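Local atomic coordinates of CRISPR system Cmr subunit Cmr5 (Thermus thermophilus HB8, PDB entry 2ZOP), a protein that probably serves as a subunit of the Cmr ribonucleoprotein complex, which belongs to the CRISPR adaptive immune system that defends against viruses and plasmids. Residues 14-19 with 102-107; 30-35 with 106-111; 37-42 with 95-100; 46-51 with 73-78. All blocks are in the same frame, centred on the assembly; numbering follows the deposited sequence.

Interaction 1: 14-19 with 102-107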
loop_
_atom_site.group_PDB
_atom_site.type_symbol
_atom_site.label_atom_id
_atom_site.label_comp_id
_atom_site.label_asym_id
_atom_site.label_seq_id
_atom_site.Cartn_x
_atom_site.Cartn_y
_atom_site.Cartn_z
ATOM N N GLU A 14 -6.932 27.927 -10.282
ATOM C CA GLU A 14 -6.914 29.267 -9.708
ATOM C C GLU A 14 -5.929 29.373 -8.539
ATOM O O GLU A 14 -5.204 30.357 -8.412
ATOM C CB GLU A 14 -8.311 29.673 -9.243
ATOM C CG GLU A 14 -8.353 31.090 -8.710
ATOM C CD GLU A 14 -9.750 31.555 -8.368
ATOM O OE1 GLU A 14 -10.313 31.072 -7.363
ATOM O OE2 GLU A 14 -10.285 32.405 -9.112
ATOM N N LYS A 15 -5.902 28.359 -7.685
ATOM C CA LYS A 15 -4.984 28.368 -6.548
ATOM C C LYS A 15 -3.528 28.423 -7.022
ATOM O O LYS A 15 -2.701 29.134 -6.447
ATOM C CB LYS A 15 -5.202 27.121 -5.690
ATOM C CG LYS A 15 -6.593 27.027 -5.074
ATOM C CD LYS A 15 -6.801 28.156 -4.075
ATOM C CE LYS A 15 -8.145 28.050 -3.374
ATOM N NZ LYS A 15 -8.215 29.006 -2.235
ATOM N N VAL A 16 -3.213 27.684 -8.077
ATOM C CA VAL A 16 -1.847 27.669 -8.592
ATOM C C VAL A 16 -1.464 28.984 -9.278
ATOM O O VAL A 16 -0.337 29.469 -9.117
ATOM C CB VAL A 16 -1.630 26.484 -9.570
ATOM C CG1 VAL A 16 -0.226 26.542 -10.160
ATOM C CG2 VAL A 16 -1.817 25.157 -8.829
ATOM N N ARG A 17 -2.394 29.566 -10.034
ATOM C CA ARG A 17 -2.115 30.832 -10.709
ATOM C C ARG A 17 -1.816 31.890 -9.647
ATOM O O ARG A 17 -0.992 32.779 -9.858
ATOM C CB ARG A 17 -3.307 31.274 -11.579
ATOM C CG ARG A 17 -4.579 31.603 -10.804
ATOM C CD ARG A 17 -5.781 31.948 -11.701
ATOM N NE ARG A 17 -5.722 33.285 -12.293
ATOM C CZ ARG A 17 -6.803 34.002 -12.609
ATOM N NH1 ARG A 17 -8.014 33.505 -12.384
ATOM N NH2 ARG A 17 -6.685 35.214 -13.145
ATOM N N GLU A 18 -2.478 31.783 -8.497
ATOM C CA GLU A 18 -2.256 32.735 -7.414
ATOM C C GLU A 18 -0.898 32.501 -6.734
ATOM O O GLU A 18 -0.169 33.455 -6.461
ATOM C CB GLU A 18 -3.406 32.654 -6.400
ATOM C CG GLU A 18 -4.716 33.225 -6.948
ATOM C CD GLU A 18 -5.933 32.883 -6.095
ATOM O OE1 GLU A 18 -7.041 33.354 -6.427
ATOM O OE2 GLU A 18 -5.790 32.143 -5.100
ATOM N N ALA A 19 -0.546 31.242 -6.481
ATOM C CA ALA A 19 0.749 30.936 -5.858
ATOM C C ALA A 19 1.904 31.375 -6.774
ATOM O O ALA A 19 2.984 31.739 -6.309
ATOM C CB ALA A 19 0.857 29.439 -5.569
ATOM N N GLU A 102 -3.548 15.703 -7.913
ATOM C CA GLU A 102 -2.993 15.556 -9.256
ATOM C C GLU A 102 -3.192 16.828 -10.087
ATOM O O GLU A 102 -2.331 17.187 -10.890
ATOM C CB GLU A 102 -3.627 14.361 -9.977
ATOM C CG GLU A 102 -3.231 13.010 -9.403
ATOM C CD GLU A 102 -1.752 12.709 -9.583
ATOM O OE1 GLU A 102 -1.333 11.574 -9.267
ATOM O OE2 GLU A 102 -1.007 13.607 -10.037
ATOM N N TRP A 103 -4.321 17.507 -9.906
ATOM C CA TRP A 103 -4.562 18.737 -10.657
ATOM C C TRP A 103 -3.600 19.833 -10.212
ATOM O O TRP A 103 -3.066 20.565 -11.038
ATOM C CB TRP A 103 -6.020 19.197 -10.502
ATOM C CG TRP A 103 -6.968 18.346 -11.291
ATOM C CD1 TRP A 103 -8.012 17.620 -10.804
ATOM C CD2 TRP A 103 -6.924 18.090 -12.707
ATOM N NE1 TRP A 103 -8.620 16.922 -11.822
ATOM C CE2 TRP A 103 -7.975 17.190 -13.000
ATOM C CE3 TRP A 103 -6.100 18.529 -13.751
ATOM C CZ2 TRP A 103 -8.225 16.718 -14.298
ATOM C CZ3 TRP A 103 -6.346 18.063 -15.046
ATOM C CH2 TRP A 103 -7.404 17.163 -15.305
ATOM N N PHE A 104 -3.378 19.946 -8.908
ATOM C CA PHE A 104 -2.441 20.940 -8.390
ATOM C C PHE A 104 -1.077 20.654 -9.009
ATOM O O PHE A 104 -0.368 21.569 -9.444
ATOM C CB PHE A 104 -2.336 20.834 -6.867
ATOM C CG PHE A 104 -3.357 21.651 -6.131
ATOM C CD1 PHE A 104 -3.101 22.986 -5.809
ATOM C CD2 PHE A 104 -4.574 21.097 -5.762
ATOM C CE1 PHE A 104 -4.039 23.751 -5.134
ATOM C CE2 PHE A 104 -5.524 21.856 -5.084
ATOM C CZ PHE A 104 -5.255 23.188 -4.769
ATOM N N LYS A 105 -0.722 19.373 -9.043
ATOM C CA LYS A 105 0.549 18.945 -9.614
ATOM C C LYS A 105 0.666 19.337 -11.083
ATOM O O LYS A 105 1.659 19.930 -11.507
ATOM C CB LYS A 105 0.702 17.426 -9.467
ATOM C CG LYS A 105 1.926 16.856 -10.175
ATOM C CD LYS A 105 2.172 15.411 -9.771
ATOM C CE LYS A 105 3.322 14.809 -10.566
ATOM N NZ LYS A 105 2.947 14.666 -12.011
ATOM N N ARG A 106 -0.354 18.995 -11.858
ATOM C CA ARG A 106 -0.371 19.305 -13.282
ATOM C C ARG A 106 -0.271 20.801 -13.568
ATOM O O ARG A 106 0.510 21.218 -14.421
ATOM C CB ARG A 106 -1.638 18.729 -13.918
ATOM C CG ARG A 106 -1.610 17.206 -13.996
ATOM C CD ARG A 106 -2.998 16.639 -14.183
ATOM N NE ARG A 106 -3.013 15.188 -14.040
ATOM C CZ ARG A 106 -4.113 14.476 -13.832
ATOM N NH1 ARG A 106 -5.287 15.088 -13.744
ATOM N NH2 ARG A 106 -4.037 13.157 -13.691
ATOM N N PHE A 107 -1.060 21.610 -12.867
ATOM C CA PHE A 107 -1.001 23.044 -13.092
ATOM C C PHE A 107 0.274 23.671 -12.553
ATOM O O PHE A 107 0.707 24.705 -13.051
ATOM C CB PHE A 107 -2.251 23.730 -12.527
ATOM C CG PHE A 107 -3.453 23.581 -13.416
ATOM C CD1 PHE A 107 -3.465 24.166 -14.681
ATOM C CD2 PHE A 107 -4.530 22.788 -13.034
ATOM C CE1 PHE A 107 -4.528 23.956 -15.558
ATOM C CE2 PHE A 107 -5.600 22.570 -13.906
ATOM C CZ PHE A 107 -5.593 23.156 -15.173
#

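Interaction 2: 30-35 with 106-111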
loop_
_atom_site.group_PDB
_atom_site.type_symbol
_atom_site.label_atom_id
_atom_site.label_comp_id
_atom_site.label_asym_id
_atom_site.label_seq_id
_atom_site.Cartn_x
_atom_site.Cartn_y
_atom_site.Cartn_z
ATOM N N ASP A 30 7.071 22.319 -5.401
ATOM C CA ASP A 30 7.724 21.123 -4.879
ATOM C C ASP A 30 6.717 20.283 -4.106
ATOM O O ASP A 30 6.636 19.064 -4.294
ATOM C CB ASP A 30 8.892 21.480 -3.950
ATOM C CG ASP A 30 10.074 22.046 -4.702
ATOM O OD1 ASP A 30 10.244 21.692 -5.886
ATOM O OD2 ASP A 30 10.841 22.830 -4.106
HETATM N N MSE A 31 5.946 20.941 -3.242
HETATM C CA MSE A 31 4.946 20.238 -2.454
HETATM C C MSE A 31 3.812 19.686 -3.312
HETATM O O MSE A 31 3.307 18.599 -3.049
HETATM C CB MSE A 31 4.382 21.150 -1.363
HETATM C CG MSE A 31 5.050 20.904 -0.025
HETATM SE SE MSE A 31 4.345 19.375 0.973
HETATM C CE MSE A 31 4.321 17.967 -0.333
ATOM N N ALA A 32 3.418 20.445 -4.328
ATOM C CA ALA A 32 2.355 20.022 -5.232
ATOM C C ALA A 32 2.772 18.752 -5.970
ATOM O O ALA A 32 1.963 17.840 -6.155
ATOM C CB ALA A 32 2.045 21.137 -6.245
ATOM N N LEU A 33 4.034 18.691 -6.387
ATOM C CA LEU A 33 4.534 17.526 -7.120
ATOM C C LEU A 33 4.740 16.296 -6.237
ATOM O O LEU A 33 4.631 15.171 -6.702
ATOM C CB LEU A 33 5.852 17.861 -7.837
ATOM C CG LEU A 33 5.797 18.957 -8.911
ATOM C CD1 LEU A 33 7.083 18.947 -9.727
ATOM C CD2 LEU A 33 4.609 18.727 -9.817
ATOM N N LYS A 34 5.021 16.522 -4.962
ATOM C CA LYS A 34 5.255 15.441 -4.019
ATOM C C LYS A 34 3.990 14.845 -3.391
ATOM O O LYS A 34 3.936 13.644 -3.120
ATOM C CB LYS A 34 6.196 15.938 -2.906
ATOM C CG LYS A 34 6.401 14.968 -1.734
ATOM C CD LYS A 34 7.122 13.701 -2.167
ATOM C CE LYS A 34 8.593 13.969 -2.467
ATOM N NZ LYS A 34 9.278 12.754 -2.977
ATOM N N LEU A 35 2.964 15.666 -3.183
ATOM C CA LEU A 35 1.756 15.181 -2.528
ATOM C C LEU A 35 1.081 13.925 -3.095
ATOM O O LEU A 35 0.772 12.999 -2.342
ATOM C CB LEU A 35 0.729 16.304 -2.399
ATOM C CG LEU A 35 -0.491 15.930 -1.548
ATOM C CD1 LEU A 35 -0.034 15.427 -0.175
ATOM C CD2 LEU A 35 -1.415 17.151 -1.409
ATOM N N ARG A 106 -0.354 18.995 -11.858
ATOM C CA ARG A 106 -0.371 19.305 -13.282
ATOM C C ARG A 106 -0.271 20.801 -13.568
ATOM O O ARG A 106 0.510 21.218 -14.421
ATOM C CB ARG A 106 -1.638 18.729 -13.918
ATOM C CG ARG A 106 -1.610 17.206 -13.996
ATOM C CD ARG A 106 -2.998 16.639 -14.183
ATOM N NE ARG A 106 -3.013 15.188 -14.040
ATOM C CZ ARG A 106 -4.113 14.476 -13.832
ATOM N NH1 ARG A 106 -5.287 15.088 -13.744
ATOM N NH2 ARG A 106 -4.037 13.157 -13.691
ATOM N N PHE A 107 -1.060 21.610 -12.867
ATOM C CA PHE A 107 -1.001 23.044 -13.092
ATOM C C PHE A 107 0.274 23.671 -12.553
ATOM O O PHE A 107 0.707 24.705 -13.051
ATOM C CB PHE A 107 -2.251 23.730 -12.527
ATOM C CG PHE A 107 -3.453 23.581 -13.416
ATOM C CD1 PHE A 107 -3.465 24.166 -14.681
ATOM C CD2 PHE A 107 -4.530 22.788 -13.034
ATOM C CE1 PHE A 107 -4.528 23.956 -15.558
ATOM C CE2 PHE A 107 -5.600 22.570 -13.906
ATOM C CZ PHE A 107 -5.593 23.156 -15.173
ATOM N N ALA A 108 0.884 23.051 -11.546
ATOM C CA ALA A 108 2.143 23.573 -11.010
ATOM C C ALA A 108 3.239 23.353 -12.057
ATOM O O ALA A 108 4.110 24.207 -12.249
ATOM C CB ALA A 108 2.518 22.864 -9.698
ATOM N N GLN A 109 3.187 22.208 -12.733
ATOM C CA GLN A 109 4.163 21.864 -13.773
ATOM C C GLN A 109 4.060 22.804 -14.965
ATOM O O GLN A 109 5.056 23.137 -15.588
ATOM C CB GLN A 109 3.936 20.428 -14.275
ATOM C CG GLN A 109 4.429 19.343 -13.345
ATOM C CD GLN A 109 5.933 19.138 -13.429
ATOM O OE1 GLN A 109 6.711 20.054 -13.158
ATOM N NE2 GLN A 109 6.349 17.928 -13.805
ATOM N N ALA A 110 2.839 23.221 -15.279
ATOM C CA ALA A 110 2.601 24.108 -16.409
ATOM C C ALA A 110 2.745 25.600 -16.113
ATOM O O ALA A 110 3.089 26.375 -17.007
ATOM C CB ALA A 110 1.215 23.849 -16.970
ATOM N N LEU A 111 2.491 25.995 -14.868
ATOM C CA LEU A 111 2.514 27.405 -14.484
ATOM C C LEU A 111 3.687 27.902 -13.638
ATOM O O LEU A 111 3.958 29.099 -13.600
ATOM C CB LEU A 111 1.209 27.742 -13.757
ATOM C CG LEU A 111 -0.089 27.395 -14.498
ATOM C CD1 LEU A 111 -1.292 27.729 -13.623
ATOM C CD2 LEU A 111 -0.145 28.174 -15.816
#

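Interaction 3: 37-42 with 95-100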
loop_
_atom_site.group_PDB
_atom_site.type_symbol
_atom_site.label_atom_id
_atom_site.label_comp_id
_atom_site.label_asym_id
_atom_site.label_seq_id
_atom_site.Cartn_x
_atom_site.Cartn_y
_atom_site.Cartn_z
ATOM N N VAL A 37 2.295 11.487 -4.600
ATOM C CA VAL A 37 3.170 10.376 -4.244
ATOM C C VAL A 37 2.988 9.973 -2.777
ATOM O O VAL A 37 2.872 8.785 -2.460
ATOM C CB VAL A 37 4.656 10.749 -4.507
ATOM C CG1 VAL A 37 5.576 9.670 -3.989
ATOM C CG2 VAL A 37 4.873 10.961 -5.996
ATOM N N LEU A 38 2.965 10.953 -1.880
ATOM C CA LEU A 38 2.788 10.641 -0.463
ATOM C C LEU A 38 1.432 10.007 -0.180
ATOM O O LEU A 38 1.334 9.087 0.627
ATOM C CB LEU A 38 2.933 11.893 0.398
ATOM C CG LEU A 38 4.311 12.543 0.403
ATOM C CD1 LEU A 38 4.281 13.735 1.347
ATOM C CD2 LEU A 38 5.370 11.525 0.850
ATOM N N VAL A 39 0.382 10.503 -0.820
ATOM C CA VAL A 39 -0.942 9.933 -0.587
ATOM C C VAL A 39 -0.948 8.464 -1.013
ATOM O O VAL A 39 -1.440 7.607 -0.283
ATOM C CB VAL A 39 -2.053 10.720 -1.350
ATOM C CG1 VAL A 39 -3.381 9.989 -1.256
ATOM C CG2 VAL A 39 -2.207 12.130 -0.734
ATOM N N ARG A 40 -0.382 8.172 -2.182
ATOM C CA ARG A 40 -0.337 6.795 -2.681
ATOM C C ARG A 40 0.528 5.851 -1.850
ATOM O O ARG A 40 0.110 4.751 -1.516
ATOM C CB ARG A 40 0.178 6.758 -4.128
ATOM C CG ARG A 40 -0.828 7.170 -5.196
ATOM C CD ARG A 40 -0.336 6.746 -6.573
ATOM N NE ARG A 40 0.914 7.410 -6.934
ATOM C CZ ARG A 40 0.980 8.642 -7.429
ATOM N NH1 ARG A 40 -0.135 9.333 -7.626
ATOM N NH2 ARG A 40 2.155 9.188 -7.715
ATOM N N GLN A 41 1.734 6.289 -1.513
ATOM C CA GLN A 41 2.666 5.447 -0.772
ATOM C C GLN A 41 2.528 5.449 0.748
ATOM O O GLN A 41 2.712 4.417 1.385
ATOM C CB GLN A 41 4.101 5.831 -1.151
ATOM C CG GLN A 41 4.316 6.008 -2.652
ATOM C CD GLN A 41 5.788 6.101 -3.043
ATOM O OE1 GLN A 41 6.602 6.671 -2.318
ATOM N NE2 GLN A 41 6.128 5.554 -4.207
ATOM N N ALA A 42 2.200 6.598 1.329
ATOM C CA ALA A 42 2.087 6.701 2.782
ATOM C C ALA A 42 0.652 6.669 3.296
ATOM O O ALA A 42 0.411 6.390 4.475
ATOM C CB ALA A 42 2.786 7.980 3.261
ATOM N N ARG A 95 -9.510 8.996 -2.580
ATOM C CA ARG A 95 -9.634 9.163 -4.031
ATOM C C ARG A 95 -9.803 10.620 -4.434
ATOM O O ARG A 95 -9.205 11.070 -5.403
ATOM C CB ARG A 95 -10.833 8.385 -4.578
ATOM C CG ARG A 95 -10.726 6.876 -4.488
ATOM C CD ARG A 95 -11.742 6.231 -5.430
ATOM N NE ARG A 95 -13.122 6.611 -5.120
ATOM C CZ ARG A 95 -13.920 5.945 -4.287
ATOM N NH1 ARG A 95 -13.489 4.854 -3.671
ATOM N NH2 ARG A 95 -15.158 6.365 -4.075
ATOM N N GLU A 96 -10.642 11.334 -3.693
ATOM C CA GLU A 96 -10.924 12.747 -3.948
ATOM C C GLU A 96 -9.697 13.631 -3.745
ATOM O O GLU A 96 -9.370 14.459 -4.588
ATOM C CB GLU A 96 -12.076 13.201 -3.043
ATOM C CG GLU A 96 -13.398 12.542 -3.414
ATOM C CD GLU A 96 -14.510 12.793 -2.410
ATOM O OE1 GLU A 96 -15.672 12.430 -2.706
ATOM O OE2 GLU A 96 -14.230 13.341 -1.327
ATOM N N VAL A 97 -9.011 13.447 -2.628
ATOM C CA VAL A 97 -7.813 14.226 -2.345
ATOM C C VAL A 97 -6.751 13.930 -3.410
ATOM O O VAL A 97 -6.110 14.845 -3.929
ATOM C CB VAL A 97 -7.289 13.906 -0.924
ATOM C CG1 VAL A 97 -5.924 14.525 -0.697
ATOM C CG2 VAL A 97 -8.281 14.442 0.107
ATOM N N LEU A 98 -6.584 12.657 -3.759
ATOM C CA LEU A 98 -5.596 12.287 -4.776
ATOM C C LEU A 98 -5.935 12.947 -6.120
ATOM O O LEU A 98 -5.049 13.455 -6.808
ATOM C CB LEU A 98 -5.533 10.759 -4.936
ATOM C CG LEU A 98 -4.524 10.197 -5.947
ATOM C CD1 LEU A 98 -3.136 10.694 -5.594
ATOM C CD2 LEU A 98 -4.555 8.668 -5.940
ATOM N N ALA A 99 -7.212 12.954 -6.494
ATOM C CA ALA A 99 -7.611 13.582 -7.761
ATOM C C ALA A 99 -7.343 15.091 -7.746
ATOM O O ALA A 99 -6.834 15.642 -8.722
ATOM C CB ALA A 99 -9.086 13.325 -8.041
ATOM N N ALA A 100 -7.700 15.760 -6.647
ATOM C CA ALA A 100 -7.468 17.201 -6.521
ATOM C C ALA A 100 -5.959 17.469 -6.529
ATOM O O ALA A 100 -5.481 18.385 -7.196
ATOM C CB ALA A 100 -8.100 17.729 -5.221
#

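Interaction 4: 46-51 with 73-78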
loop_
_atom_site.group_PDB
_atom_site.type_symbol
_atom_site.label_atom_id
_atom_site.label_comp_id
_atom_site.label_asym_id
_atom_site.label_seq_id
_atom_site.Cartn_x
_atom_site.Cartn_y
_atom_site.Cartn_z
ATOM N N GLN A 46 -1.325 10.034 6.661
ATOM C CA GLN A 46 0.103 10.323 6.762
ATOM C C GLN A 46 0.530 11.451 5.837
ATOM O O GLN A 46 1.355 12.284 6.200
ATOM C CB GLN A 46 0.936 9.082 6.441
ATOM C CG GLN A 46 0.980 8.045 7.551
ATOM C CD GLN A 46 2.186 7.130 7.422
ATOM O OE1 GLN A 46 3.305 7.507 7.773
ATOM N NE2 GLN A 46 1.965 5.926 6.904
ATOM N N ALA A 47 -0.018 11.476 4.631
ATOM C CA ALA A 47 0.336 12.530 3.692
ATOM C C ALA A 47 -0.079 13.889 4.263
ATOM O O ALA A 47 0.684 14.845 4.227
ATOM C CB ALA A 47 -0.352 12.288 2.350
ATOM N N LEU A 48 -1.295 13.965 4.796
ATOM C CA LEU A 48 -1.807 15.213 5.357
ATOM C C LEU A 48 -1.016 15.687 6.570
ATOM O O LEU A 48 -0.796 16.886 6.752
ATOM C CB LEU A 48 -3.286 15.052 5.727
ATOM C CG LEU A 48 -4.207 14.705 4.548
ATOM C CD1 LEU A 48 -5.655 14.582 5.024
ATOM C CD2 LEU A 48 -4.103 15.793 3.491
ATOM N N ALA A 49 -0.581 14.746 7.396
ATOM C CA ALA A 49 0.182 15.084 8.592
ATOM C C ALA A 49 1.559 15.630 8.221
ATOM O O ALA A 49 2.110 16.472 8.930
ATOM C CB ALA A 49 0.324 13.847 9.493
ATOM N N PHE A 50 2.112 15.137 7.116
ATOM C CA PHE A 50 3.406 15.592 6.639
ATOM C C PHE A 50 3.256 17.055 6.202
ATOM O O PHE A 50 4.057 17.908 6.584
ATOM C CB PHE A 50 3.881 14.745 5.449
ATOM C CG PHE A 50 5.161 15.236 4.837
ATOM C CD1 PHE A 50 6.385 14.965 5.440
ATOM C CD2 PHE A 50 5.141 16.009 3.676
ATOM C CE1 PHE A 50 7.573 15.459 4.904
ATOM C CE2 PHE A 50 6.321 16.508 3.128
ATOM C CZ PHE A 50 7.545 16.231 3.749
ATOM N N VAL A 51 2.220 17.347 5.418
ATOM C CA VAL A 51 2.005 18.714 4.968
ATOM C C VAL A 51 1.796 19.664 6.149
ATOM O O VAL A 51 2.389 20.729 6.201
ATOM C CB VAL A 51 0.780 18.834 4.038
ATOM C CG1 VAL A 51 0.630 20.286 3.578
ATOM C CG2 VAL A 51 0.938 17.914 2.836
ATOM N N ARG A 73 -12.728 24.001 5.212
ATOM C CA ARG A 73 -12.242 25.302 5.663
ATOM C C ARG A 73 -10.735 25.454 5.449
ATOM O O ARG A 73 -10.260 26.492 4.980
ATOM C CB ARG A 73 -12.548 25.478 7.154
ATOM C CG ARG A 73 -12.184 26.841 7.715
ATOM C CD ARG A 73 -12.210 26.819 9.244
ATOM N NE ARG A 73 -11.267 25.831 9.758
ATOM C CZ ARG A 73 -11.596 24.774 10.499
ATOM N NH1 ARG A 73 -12.862 24.550 10.839
ATOM N NH2 ARG A 73 -10.651 23.919 10.872
ATOM N N ASP A 74 -9.994 24.411 5.812
ATOM C CA ASP A 74 -8.539 24.407 5.701
ATOM C C ASP A 74 -8.011 22.992 5.893
ATOM O O ASP A 74 -8.783 22.050 6.074
ATOM C CB ASP A 74 -7.925 25.331 6.763
ATOM C CG ASP A 74 -8.469 25.053 8.162
ATOM O OD1 ASP A 74 -8.680 23.873 8.503
ATOM O OD2 ASP A 74 -8.682 26.018 8.928
ATOM N N LEU A 75 -6.691 22.851 5.861
ATOM C CA LEU A 75 -6.056 21.549 6.029
ATOM C C LEU A 75 -6.501 20.855 7.317
ATOM O O LEU A 75 -6.771 19.650 7.309
ATOM C CB LEU A 75 -4.525 21.698 6.022
ATOM C CG LEU A 75 -3.717 20.396 6.097
ATOM C CD1 LEU A 75 -4.148 19.452 4.968
ATOM C CD2 LEU A 75 -2.229 20.704 5.986
ATOM N N ARG A 76 -6.575 21.608 8.421
ATOM C CA ARG A 76 -6.989 21.020 9.694
ATOM C C ARG A 76 -8.368 20.371 9.632
ATOM O O ARG A 76 -8.568 19.274 10.162
ATOM C CB ARG A 76 -6.992 22.065 10.826
ATOM C CG ARG A 76 -5.635 22.324 11.443
ATOM C CD ARG A 76 -5.757 23.181 12.701
ATOM N NE ARG A 76 -4.456 23.426 13.317
ATOM C CZ ARG A 76 -3.489 24.155 12.766
ATOM N NH1 ARG A 76 -3.663 24.726 11.583
ATOM N NH2 ARG A 76 -2.336 24.312 13.402
ATOM N N GLU A 77 -9.331 21.033 9.003
ATOM C CA GLU A 77 -10.659 20.427 8.942
ATOM C C GLU A 77 -10.634 19.146 8.098
ATOM O O GLU A 77 -11.231 18.137 8.469
ATOM C CB GLU A 77 -11.691 21.408 8.389
ATOM C CG GLU A 77 -13.098 20.828 8.425
ATOM C CD GLU A 77 -14.162 21.774 7.918
ATOM O OE1 GLU A 77 -13.965 22.392 6.861
ATOM O OE2 GLU A 77 -15.215 21.885 8.574
ATOM N N LEU A 78 -9.936 19.189 6.967
ATOM C CA LEU A 78 -9.825 18.012 6.097
ATOM C C LEU A 78 -9.145 16.855 6.859
ATOM O O LEU A 78 -9.598 15.709 6.812
ATOM C CB LEU A 78 -9.016 18.364 4.836
ATOM C CG LEU A 78 -8.534 17.201 3.940
ATOM C CD1 LEU A 78 -9.730 16.461 3.327
ATOM C CD2 LEU A 78 -7.625 17.748 2.831
#

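Interaction 1: 14-19 with 102-107
The first and last helices of this all-alpha fold meet where K15 and V16 of helix 4-19 pack on F104 and F107 of helix 87-111. The axes of the two short segments pass 9.4 Å apart at a crossing angle of -42°, the CA atoms of V16 and F107 being the nearest pair. V16 points between the two phenylalanines. With CG1 anti to the backbone N (chi1 176°), this methyl rests on the F107 carbonyl, V16 CG1 to F107 O being 3.6 Å. The other branch meets both residues, V16 CG2 lying 3.9 Å from F104 CD1 and 4.0 Å from F107 CB, and the valine and F104 side chains slide past each other in opposite directions. K15 joins through its aliphatic root: K15 CB approaches F104 CE1 at 3.6 Å, and the two side chains run alongside each other before the lysine end turns away. The F104 ring is also packed by L62, L66 and V69 of helix 57-69, while the ring of F107 leads off to meet Y13. The side chains thus meet through carbon atoms, with one valine methyl against a backbone carbonyl, and the arrangement is that of an obliquely crossing helix pair, N-terminal with C-terminal, in an alpha-helical bundle.

Interaction 2: 30-35 with 106-111
A32 and A108 face each other, and L33 lies across Q109, where helix 25-42 packs on the C-terminal end of helix 87-111 in the all-helical bundle. The two alanines point toward one another. Their methyl groups meet with A32 CB 3.9 Å from A108 CB, and with no longer side chain between them the backbones come close, A32 CA and A108 CA being 6.8 Å apart. Both alanines are buried, and L62 of helix 57-69 packs on A32.

Next to this small pair, one residue further along each helix, the contact changes character. L33 and Q109 leave their helices beside the interface rather than straight into it, and their ends then turn inward and cross at about a right angle. Each uses a different part of itself: the leucine offers both methyls, the glutamine its bent aliphatic stem and amide. The bend lies at chi2 of Q109 (-79°), which folds the amide back so that CG and the carbonyl end face the leucine fork together. L33 CD2 touches the stem, 3.6 Å from Q109 CG, and L33 CD1 and L33 CD2 both stand 3.9 Å from Q109 CD. The polar side of this amide is engaged by R29, whose NH2 is hydrogen-bonded to OE1; that bond probably helps to fix the rotation of the group, while K105 packs on L33 from the same helix as Q109. The same oxygen that accepts from R29 also borders the leucine, with Q109 OE1 3.6 Å from L33 CD1.

Interaction 3: 37-42 with 95-100
R40 spans the side chain of L98 at about a right angle, laying both its aliphatic stem and its charged end against the leucine. L98 has CG anti to its backbone N (chi1 -179°), which carries the isobutyl group toward helix 25-42 with a methyl for each part of the arginine: L98 CD2 lies 4.1 Å from R40 CG, and L98 CD1 approaches R40 NH1 obliquely at 3.9 Å. The arginine chain is bent at chi3, and its NH1 has its polar partner in E102, one turn beyond L98, so a charge pair borders the apolar contact.

Next to R40 in the sequence, V39 points into the interface and meets two consecutive residues. V39 CG1 is 4.3 Å from L98 CB, while V39 CG2 faces V97 CG1 at 4.4 Å, both at the long end of packing distances. The segment axes pass 10.0 Å apart and run roughly antiparallel, with 148° between their directions. Each helix also meets a neighbouring subunit: L91 of the second subunit packs on L38 and Q41, and K34 of the third subunit on R95. The arrangement is that of an antiparallel helix pair within a helical bundle that assembles as a homotrimer.

Interaction 4: 46-51 with 73-78
L48 of helix 44-52 pushes its forked end into the hollow between L75 and L78, which stand nearly one turn apart on helix 75-84. Its two methyls divide the work. L48 CD1 rests against the branch point of L78, 4.0 Å from L78 CG, while L48 CD2 turns to the other neighbour and lies 3.9 Å from L75 CD1; L48 CD2 also comes to 4.1 Å from L78 CD2. The side chain crosses L78 at about a right angle and L75 at a slant.

L75 returns the fit. Standing anti to the backbone N (chi1 -176°), its CG carries the fork into the groove between L48 and V51, where L75 CD2 sits 3.8 Å from V51 CG1. Each helix thus offers one leucine as a bump and a pair of residues as the hollow, and all four are buried. L93 and V97 of helix 87-111 pack further on L78.

The receiving helix begins right at this spot. D74 is its N-cap: E77 N donates to D74 OD1 at 3.0 Å, almost along the C-O axis, and R73 holds the same carboxylate in a salt bridge through NE to OD2. E77 OE1 in turn accepts from R73 N at 2.6 Å. Across the interface itself, the reciprocal packing of leucine and valine side chains between two helices is characteristic of the core of an alpha-helical bundle.

How the interactions relate
Helix 87-111 ties interactions 1, 2 and 3 together, presenting successive stretches to helix 4-19 and to both halves of helix 25-42. Interactions 1 and 2 lie closest, with centres about 7 Å apart; they share R106 and F107, and V16 CG1 touches L111 CD1 at 3.8 Å. Interaction 3 is connected to interaction 1 by the R40–E102 salt bridge (R40 NH1 to E102 OE1, 3.0 Å). Interaction 4 lies across the chain's centre from interactions 1 and 2, its centre about 17 Å from each, yet L35 CD1 reaches V51 CG2 at 4.0 Å. Interactions 3 and 4 meet through V39 and A47, and both border the second subunit of the trimer.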